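Local coordinates for protein aminotransferase (Psychrobacter arcticus 273-4, PDB 3IF2) that binds pyridoxal 5'-phosphate and probably catalyses amino-group transfer between an amino acid and a keto acid, perhaps as a valine-pyruvate aminotransferase, at residues S213-D225 with Y248-H261. Numbering follows the deposited sequence.
With PLP (pyridoxal-5'-phosphate), chain C.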
ATOM      1  N   SER A 213       3.588  21.035  -2.926  1.00 38.78           N
ATOM      2  CA  SER A 213       2.154  20.841  -3.042  1.00 38.53           C
ATOM      3  C   SER A 213       1.523  22.117  -3.584  1.00 39.02           C
ATOM      4  O   SER A 213       1.918  23.215  -3.178  1.00 38.90           O
ATOM      5  CB  SER A 213       1.538  20.426  -1.705  1.00 39.09           C
ATOM      6  OG  SER A 213       1.932  21.260  -0.640  1.00 39.40           O
ATOM      7  N   ARG A 214       0.558  21.954  -4.503  1.00 39.04           N
ATOM      8  CA  ARG A 214      -0.104  23.063  -5.186  1.00 39.17           C
ATOM      9  C   ARG A 214      -1.584  22.736  -5.493  1.00 39.30           C
ATOM     10  O   ARG A 214      -1.864  21.954  -6.418  1.00 39.57           O
ATOM     11  CB  ARG A 214       0.662  23.380  -6.484  1.00 39.54           C
ATOM     12  CG  ARG A 214       0.359  24.745  -7.076  1.00 39.32           C
ATOM     13  CD  ARG A 214       0.843  24.844  -8.493  1.00 39.56           C
ATOM     14  NE  ARG A 214       0.718  26.203  -9.025  1.00 39.31           N
ATOM     15  CZ  ARG A 214       0.621  26.543 -10.317  1.00 39.59           C
ATOM     16  NH1 ARG A 214       0.578  25.634 -11.303  1.00 39.42           N
ATOM     17  NH2 ARG A 214       0.529  27.836 -10.637  1.00 40.09           N
ATOM     18  N   PRO A 215      -2.536  23.266  -4.682  1.00 39.09           N
ATOM     19  CA  PRO A 215      -2.375  24.088  -3.465  1.00 38.17           C
ATOM     20  C   PRO A 215      -1.726  23.322  -2.312  1.00 38.13           C
ATOM     21  O   PRO A 215      -1.732  22.082  -2.287  1.00 38.24           O
ATOM     22  CB  PRO A 215      -3.792  24.539  -3.108  1.00 38.49           C
ATOM     23  CG  PRO A 215      -4.720  23.780  -3.981  1.00 39.15           C
ATOM     24  CD  PRO A 215      -3.954  23.097  -5.061  1.00 38.96           C
ATOM     25  N   THR A 216      -1.196  24.084  -1.355  1.00 37.14           N
ATOM     26  CA  THR A 216      -0.441  23.548  -0.254  1.00 36.01           C
ATOM     27  C   THR A 216      -1.258  23.266   1.000  1.00 35.62           C
ATOM     28  O   THR A 216      -2.147  24.038   1.363  1.00 34.96           O
ATOM     29  CB  THR A 216       0.703  24.509   0.106  1.00 36.61           C
ATOM     30  OG1 THR A 216       1.507  24.721  -1.055  1.00 37.22           O
ATOM     31  CG2 THR A 216       1.581  23.962   1.238  1.00 36.26           C
ATOM     32  N   ASN A 217      -0.962  22.109   1.600  1.00 35.18           N
ATOM     33  CA  ASN A 217      -1.411  21.704   2.928  1.00 34.69           C
ATOM     34  C   ASN A 217      -0.149  22.124   3.690  1.00 34.66           C
ATOM     35  O   ASN A 217       0.935  21.642   3.352  1.00 34.06           O
ATOM     36  CB  ASN A 217      -1.651  20.172   2.991  1.00 34.01           C
ATOM     37  CG  ASN A 217      -2.042  19.658   4.395  1.00 33.35           C
ATOM     38  OD1 ASN A 217      -1.826  20.328   5.382  1.00 34.49           O
ATOM     39  ND2 ASN A 217      -2.601  18.447   4.470  1.00 32.16           N
ATOM     40  N   PRO A 218      -0.275  22.934   4.756  1.00 34.74           N
ATOM     41  CA  PRO A 218      -1.422  23.455   5.489  1.00 34.41           C
ATOM     42  C   PRO A 218      -1.866  24.884   5.205  1.00 34.47           C
ATOM     43  O   PRO A 218      -2.795  25.344   5.858  1.00 34.54           O
ATOM     44  CB  PRO A 218      -0.831  23.496   6.892  1.00 34.12           C
ATOM     45  CG  PRO A 218       0.531  24.105   6.645  1.00 34.43           C
ATOM     46  CD  PRO A 218       0.954  23.579   5.270  1.00 34.52           C
ATOM     47  N   THR A 219      -1.215  25.572   4.276  1.00 34.82           N
ATOM     48  CA  THR A 219      -1.381  27.012   4.118  1.00 35.76           C
ATOM     49  C   THR A 219      -2.536  27.486   3.283  1.00 36.23           C
ATOM     50  O   THR A 219      -3.071  28.561   3.540  1.00 37.93           O
ATOM     51  CB  THR A 219      -0.116  27.624   3.501  1.00 35.91           C
ATOM     52  OG1 THR A 219       0.140  26.976   2.251  1.00 36.35           O
ATOM     53  CG2 THR A 219       1.068  27.432   4.427  1.00 35.75           C
ATOM     54  N   GLY A 220      -2.906  26.698   2.282  1.00 35.99           N
ATOM     55  CA  GLY A 220      -3.871  27.108   1.284  1.00 36.04           C
ATOM     56  C   GLY A 220      -3.199  27.933   0.176  1.00 36.49           C
ATOM     57  O   GLY A 220      -3.900  28.450  -0.711  1.00 36.11           O
ATOM     58  N   ASN A 221      -1.856  28.011   0.191  1.00 35.96           N
ATOM     59  CA  ASN A 221      -1.093  28.791  -0.770  1.00 35.86           C
ATOM     60  C   ASN A 221      -1.023  28.096  -2.121  1.00 35.63           C
ATOM     61  O   ASN A 221      -0.832  26.873  -2.181  1.00 35.30           O
ATOM     62  CB  ASN A 221       0.362  29.008  -0.287  1.00 35.96           C
ATOM     63  CG  ASN A 221       1.136  29.991  -1.175  1.00 35.93           C
ATOM     64  OD1 ASN A 221       0.676  31.103  -1.425  1.00 36.51           O
ATOM     65  ND2 ASN A 221       2.294  29.579  -1.659  1.00 35.97           N
ATOM     66  N   VAL A 222      -1.148  28.886  -3.188  1.00 35.04           N
ATOM     67  CA  VAL A 222      -0.976  28.404  -4.551  1.00 35.33           C
ATOM     68  C   VAL A 222       0.243  29.122  -5.099  1.00 35.97           C
ATOM     69  O   VAL A 222       0.220  30.348  -5.267  1.00 37.13           O
ATOM     70  CB  VAL A 222      -2.223  28.640  -5.425  1.00 34.66           C
ATOM     71  CG1 VAL A 222      -1.968  28.239  -6.894  1.00 33.77           C
ATOM     72  CG2 VAL A 222      -3.375  27.855  -4.858  1.00 33.94           C
ATOM     73  N   LEU A 223       1.314  28.363  -5.338  1.00 36.91           N
ATOM     74  CA  LEU A 223       2.536  28.887  -5.961  1.00 37.67           C
ATOM     75  C   LEU A 223       2.114  29.392  -7.336  1.00 37.18           C
ATOM     76  O   LEU A 223       1.383  28.722  -8.042  1.00 37.74           O
ATOM     77  CB  LEU A 223       3.630  27.815  -6.081  1.00 38.06           C
ATOM     78  CG  LEU A 223       4.220  27.291  -4.760  1.00 38.31           C
ATOM     79  CD1 LEU A 223       4.938  25.949  -4.955  1.00 38.01           C
ATOM     80  CD2 LEU A 223       5.149  28.320  -4.127  1.00 38.30           C
ATOM     81  N   THR A 224       2.568  30.588  -7.680  1.00 37.96           N
ATOM     82  CA  THR A 224       2.167  31.290  -8.908  1.00 37.40           C
ATOM     83  C   THR A 224       2.735  30.636 -10.166  1.00 37.76           C
ATOM     84  O   THR A 224       3.784  29.990 -10.121  1.00 37.96           O
ATOM     85  CB  THR A 224       2.591  32.814  -8.892  1.00 36.54           C
ATOM     86  OG1 THR A 224       3.988  32.951  -9.166  1.00 36.33           O
ATOM     87  CG2 THR A 224       2.256  33.496  -7.551  1.00 36.13           C
ATOM     88  N   ASP A 225       2.040  30.823 -11.283  1.00 38.78           N
ATOM     89  CA  ASP A 225       2.529  30.355 -12.591  1.00 40.10           C
ATOM     90  C   ASP A 225       3.997  30.765 -12.849  1.00 39.99           C
ATOM     91  O   ASP A 225       4.799  29.927 -13.302  1.00 40.04           O
ATOM     92  CB  ASP A 225       1.615  30.843 -13.735  1.00 40.41           C
ATOM     93  CG  ASP A 225       0.282  30.085 -13.808  1.00 40.99           C
ATOM     94  OD1 ASP A 225       0.115  29.005 -13.165  1.00 40.67           O
ATOM     95  OD2 ASP A 225      -0.604  30.570 -14.555  1.00 41.65           O
ATOM     96  N   TYR A 248      -5.093  18.490  -4.042  1.00 38.30           N
ATOM     97  CA  TYR A 248      -6.227  19.449  -4.020  1.00 37.24           C
ATOM     98  C   TYR A 248      -6.371  20.299  -5.281  1.00 37.47           C
ATOM     99  O   TYR A 248      -7.264  21.154  -5.337  1.00 37.44           O
ATOM    100  CB  TYR A 248      -6.040  20.434  -2.833  1.00 36.50           C
ATOM    101  CG  TYR A 248      -5.922  19.790  -1.471  1.00 35.43           C
ATOM    102  CD1 TYR A 248      -7.045  19.353  -0.770  1.00 35.44           C
ATOM    103  CD2 TYR A 248      -4.676  19.610  -0.879  1.00 35.41           C
ATOM    104  CE1 TYR A 248      -6.918  18.727   0.513  1.00 35.19           C
ATOM    105  CE2 TYR A 248      -4.541  18.994   0.370  1.00 35.15           C
ATOM    106  CZ  TYR A 248      -5.658  18.555   1.066  1.00 34.94           C
ATOM    107  OH  TYR A 248      -5.500  17.962   2.313  1.00 36.61           O
ATOM    108  N   GLY A 249      -5.526  20.056  -6.289  1.00 37.87           N
ATOM    109  CA  GLY A 249      -5.432  20.890  -7.468  1.00 38.59           C
ATOM    110  C   GLY A 249      -6.163  20.454  -8.700  1.00 39.51           C
ATOM    111  O   GLY A 249      -7.086  19.653  -8.637  1.00 39.85           O
HETATM  112  N   MSE A 250      -5.718  21.003  -9.829  1.00 41.06           N
HETATM  113  CA  MSE A 250      -6.312  20.726 -11.135  1.00 41.99           C
HETATM  114  C   MSE A 250      -5.865  19.361 -11.651  1.00 43.14           C
HETATM  115  O   MSE A 250      -4.786  18.868 -11.244  1.00 44.57           O
HETATM  116  CB  MSE A 250      -5.854  21.752 -12.163  1.00 41.80           C
HETATM  117  CG  MSE A 250      -6.219  23.174 -11.850  1.00 41.78           C
HETATM  118 SE   MSE A 250      -4.950  24.364 -12.645  0.75 41.04          SE
HETATM  119  CE  MSE A 250      -3.353  23.797 -11.620  1.00 38.59           C
ATOM    120  N   PRO A 251      -6.701  18.716 -12.496  1.00 42.75           N
ATOM    121  CA  PRO A 251      -8.069  19.073 -12.938  1.00 41.98           C
ATOM    122  C   PRO A 251      -9.178  18.608 -11.954  1.00 40.48           C
ATOM    123  O   PRO A 251     -10.316  19.030 -12.093  1.00 40.48           O
ATOM    124  CB  PRO A 251      -8.209  18.336 -14.268  1.00 42.92           C
ATOM    125  CG  PRO A 251      -7.241  17.154 -14.151  1.00 43.10           C
ATOM    126  CD  PRO A 251      -6.238  17.448 -13.097  1.00 43.02           C
ATOM    127  N   PHE A 252      -8.853  17.695 -11.040  1.00 39.22           N
ATOM    128  CA  PHE A 252      -9.754  17.223  -9.983  1.00 38.59           C
ATOM    129  C   PHE A 252      -8.913  17.041  -8.730  1.00 37.31           C
ATOM    130  O   PHE A 252      -7.811  16.555  -8.832  1.00 37.20           O
ATOM    131  CB  PHE A 252     -10.474  15.898 -10.353  1.00 39.01           C
ATOM    132  CG  PHE A 252      -9.557  14.793 -10.863  1.00 38.67           C
ATOM    133  CD1 PHE A 252      -8.879  13.953  -9.984  1.00 38.15           C
ATOM    134  CD2 PHE A 252      -9.409  14.579 -12.229  1.00 38.61           C
ATOM    135  CE1 PHE A 252      -8.018  12.946 -10.456  1.00 38.23           C
ATOM    136  CE2 PHE A 252      -8.556  13.552 -12.709  1.00 39.07           C
ATOM    137  CZ  PHE A 252      -7.858  12.742 -11.812  1.00 38.26           C
ATOM    138  N   PRO A 253      -9.412  17.444  -7.550  1.00 36.70           N
ATOM    139  CA  PRO A 253     -10.706  18.048  -7.232  1.00 36.02           C
ATOM    140  C   PRO A 253     -10.831  19.531  -7.576  1.00 34.39           C
ATOM    141  O   PRO A 253     -11.889  20.091  -7.333  1.00 32.98           O
ATOM    142  CB  PRO A 253     -10.834  17.809  -5.723  1.00 36.32           C
ATOM    143  CG  PRO A 253      -9.442  17.922  -5.237  1.00 36.68           C
ATOM    144  CD  PRO A 253      -8.538  17.450  -6.368  1.00 36.84           C
ATOM    145  N   ASN A 254      -9.772  20.143  -8.116  1.00 34.57           N
ATOM    146  CA  ASN A 254      -9.759  21.536  -8.596  1.00 34.21           C
ATOM    147  C   ASN A 254     -10.187  22.505  -7.509  1.00 33.48           C
ATOM    148  O   ASN A 254     -10.993  23.392  -7.758  1.00 31.98           O
ATOM    149  CB  ASN A 254     -10.648  21.648  -9.852  1.00 34.96           C
ATOM    150  CG  ASN A 254     -10.464  22.983 -10.635  1.00 36.07           C
ATOM    151  OD1 ASN A 254      -9.345  23.478 -10.834  1.00 36.42           O
ATOM    152  ND2 ASN A 254     -11.583  23.537 -11.103  1.00 35.32           N
ATOM    153  N   ILE A 255      -9.679  22.300  -6.289  1.00 33.79           N
ATOM    154  CA  ILE A 255     -10.002  23.169  -5.142  1.00 35.24           C
ATOM    155  C   ILE A 255      -8.957  24.311  -5.155  1.00 37.53           C
ATOM    156  O   ILE A 255      -8.110  24.393  -4.271  1.00 37.99           O
ATOM    157  CB  ILE A 255     -10.019  22.387  -3.789  1.00 34.57           C
ATOM    158  CG1 ILE A 255     -10.932  21.156  -3.865  1.00 34.05           C
ATOM    159  CG2 ILE A 255     -10.456  23.319  -2.637  1.00 34.59           C
ATOM    160  CD1 ILE A 255     -10.866  20.234  -2.677  1.00 32.92           C
ATOM    161  N   ILE A 256      -8.999  25.124  -6.219  1.00 39.64           N
ATOM    162  CA  ILE A 256      -8.107  26.262  -6.463  1.00 41.32           C
ATOM    163  C   ILE A 256      -8.985  27.455  -6.779  1.00 42.71           C
ATOM    164  O   ILE A 256      -9.784  27.379  -7.698  1.00 41.30           O
ATOM    165  CB  ILE A 256      -7.175  26.051  -7.678  1.00 41.88           C
ATOM    166  CG1 ILE A 256      -6.126  24.995  -7.368  1.00 43.11           C
ATOM    167  CG2 ILE A 256      -6.423  27.339  -8.027  1.00 41.23           C
ATOM    168  CD1 ILE A 256      -4.988  24.904  -8.424  1.00 44.07           C
ATOM    169  N   TYR A 257      -8.821  28.548  -6.035  1.00 45.05           N
ATOM    170  CA  TYR A 257      -9.640  29.741  -6.233  1.00 46.96           C
ATOM    171  C   TYR A 257      -8.877  30.917  -6.875  1.00 47.51           C
ATOM    172  O   TYR A 257      -9.432  32.007  -6.935  1.00 47.90           O
ATOM    173  CB  TYR A 257     -10.286  30.204  -4.921  1.00 48.07           C
ATOM    174  CG  TYR A 257     -10.718  29.127  -3.932  1.00 49.86           C
ATOM    175  CD1 TYR A 257     -11.476  27.994  -4.314  1.00 50.24           C
ATOM    176  CD2 TYR A 257     -10.431  29.305  -2.564  1.00 50.78           C
ATOM    177  CE1 TYR A 257     -11.871  27.025  -3.331  1.00 50.89           C
ATOM    178  CE2 TYR A 257     -10.808  28.381  -1.590  1.00 51.09           C
ATOM    179  CZ  TYR A 257     -11.518  27.255  -1.965  1.00 51.87           C
ATOM    180  OH  TYR A 257     -11.839  26.413  -0.932  1.00 53.61           O
ATOM    181  N   SER A 258      -7.641  30.707  -7.340  1.00 48.14           N
ATOM    182  CA  SER A 258      -6.847  31.745  -8.016  1.00 49.10           C
ATOM    183  C   SER A 258      -6.295  31.219  -9.344  1.00 49.69           C
ATOM    184  O   SER A 258      -6.172  30.014  -9.534  1.00 50.90           O
ATOM    185  CB  SER A 258      -5.725  32.262  -7.104  1.00 49.84           C
ATOM    186  OG  SER A 258      -4.750  31.269  -6.854  1.00 50.71           O
ATOM    187  N   ASP A 259      -5.943  32.134 -10.241  1.00 50.09           N
ATOM    188  CA  ASP A 259      -5.488  31.794 -11.606  1.00 50.48           C
ATOM    189  C   ASP A 259      -4.237  30.890 -11.617  1.00 48.83           C
ATOM    190  O   ASP A 259      -3.234  31.257 -11.045  1.00 48.66           O
ATOM    191  CB  ASP A 259      -5.223  33.092 -12.407  1.00 51.92           C
ATOM    192  CG  ASP A 259      -5.220  32.872 -13.920  1.00 53.74           C
ATOM    193  OD1 ASP A 259      -6.217  32.336 -14.469  1.00 55.10           O
ATOM    194  OD2 ASP A 259      -4.243  33.288 -14.577  1.00 55.31           O
ATOM    195  N   ALA A 260      -4.321  29.708 -12.235  1.00 47.36           N
ATOM    196  CA  ALA A 260      -3.183  28.763 -12.327  1.00 46.20           C
ATOM    197  C   ALA A 260      -3.273  27.853 -13.546  1.00 45.39           C
ATOM    198  O   ALA A 260      -4.361  27.612 -14.058  1.00 44.69           O
ATOM    199  CB  ALA A 260      -3.095  27.905 -11.055  1.00 45.93           C
ATOM    200  N   HIS A 261      -2.123  27.357 -13.997  1.00 44.96           N
ATOM    201  CA  HIS A 261      -2.053  26.414 -15.108  1.00 45.54           C
ATOM    202  C   HIS A 261      -1.388  25.101 -14.689  1.00 44.30           C
ATOM    203  O   HIS A 261      -0.417  25.118 -13.951  1.00 44.52           O
ATOM    204  CB  HIS A 261      -1.334  27.028 -16.301  1.00 47.16           C
ATOM    205  CG  HIS A 261      -2.028  28.227 -16.851  1.00 49.73           C
ATOM    206  ND1 HIS A 261      -1.352  29.341 -17.310  1.00 51.13           N
ATOM    207  CD2 HIS A 261      -3.350  28.518 -16.952  1.00 51.06           C
ATOM    208  CE1 HIS A 261      -2.227  30.243 -17.721  1.00 51.99           C
ATOM    209  NE2 HIS A 261      -3.446  29.772 -17.504  1.00 52.10           N
TER
HETATM  210  N1  PLP C 500      -0.890  15.729  -0.608  1.00 49.48           N
HETATM  211  C2  PLP C 500      -1.403  16.674   0.255  1.00 50.57           C
HETATM  212  C2A PLP C 500      -1.031  18.103   0.020  1.00 50.11           C
HETATM  213  C3  PLP C 500      -2.259  16.274   1.306  1.00 51.41           C
HETATM  214  O3  PLP C 500      -2.794  17.179   2.184  1.00 50.06           O
HETATM  215  C4  PLP C 500      -2.565  14.904   1.482  1.00 52.20           C
HETATM  216  C4A PLP C 500      -3.259  14.506   2.781  1.00 53.42           C
HETATM  217  O4A PLP C 500      -4.244  13.759   2.787  1.00 54.71           O
HETATM  218  C5  PLP C 500      -2.013  13.943   0.571  1.00 50.64           C
HETATM  219  C6  PLP C 500      -1.178  14.399  -0.466  1.00 49.70           C
HETATM  220  C5A PLP C 500      -2.245  12.424   0.694  1.00 48.52           C
HETATM  221  O4P PLP C 500      -3.411  11.969   0.040  1.00 45.22           O
HETATM  222  P   PLP C 500      -3.654  10.404  -0.215  1.00 40.81           P
HETATM  223  O1P PLP C 500      -2.617   9.396   0.218  1.00 40.33           O
HETATM  224  O2P PLP C 500      -3.772  10.368  -1.702  1.00 40.66           O
HETATM  225  O3P PLP C 500      -4.922  10.097   0.479  1.00 38.75           O
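Pro215 and Gly249 come together where two irregular loops meet, their CA atoms 6.0 Å apart; farther along, the two segments approach again at Asp225 and Ala260. Cis peptides precede Pro215 and Pro218, and residues 213-225 return on themselves through backbone bonds from Thr216 N to Asn221 O and from Gly220 N to Thr216 O. Gly249, lacking a side chain, brings its CA within 3.6 Å of Pro215 CD.

The contact illustrates how one pair of loops can serve both a cofactor and a fold. At the cofactor end, O3 of pyridoxal phosphate is held from two residues: Asn217 ND2 gives it a nearly straight bond (2.6 Å, 170°). Tyr248 OH is hydrogen-bonded to the same oxygen at 2.8 Å, and O3 sits near the edge of the tyrosine ring. The Asn217 amide and Tyr248 ring, their planes 66° apart, reach O3 from different directions. The Pro215 ring fills the middle, its CG against Tyr248 CB and its CD 3.7 Å from Ile256 CG1.

At the far end Arg214, CG anti to its N (chi1 -162°) and the chain extended to NE, carries its guanidinium along the loop. NE and NH2 both grip Leu223 O, NH2 also forms a salt bridge with Asp225 OD1 (2.8 Å), and NH1 reaches His261 O (2.9 Å), while Ala260 CB covers one face. Asp225 OD1 additionally accepts from His261 N through its syn lone pair. A leucine in place of Arg214 would probably leave Asp225 without its charged mate, Leu223 O without two donors and His261 O without the NH1 bond between the loops.

In this class I/II aminotransferase the loops follow the neighbouring parallel strands 207-213 and 242-245; one leads into helix 225-237, the other packs Phe252 and Ile255 on helix 324-351.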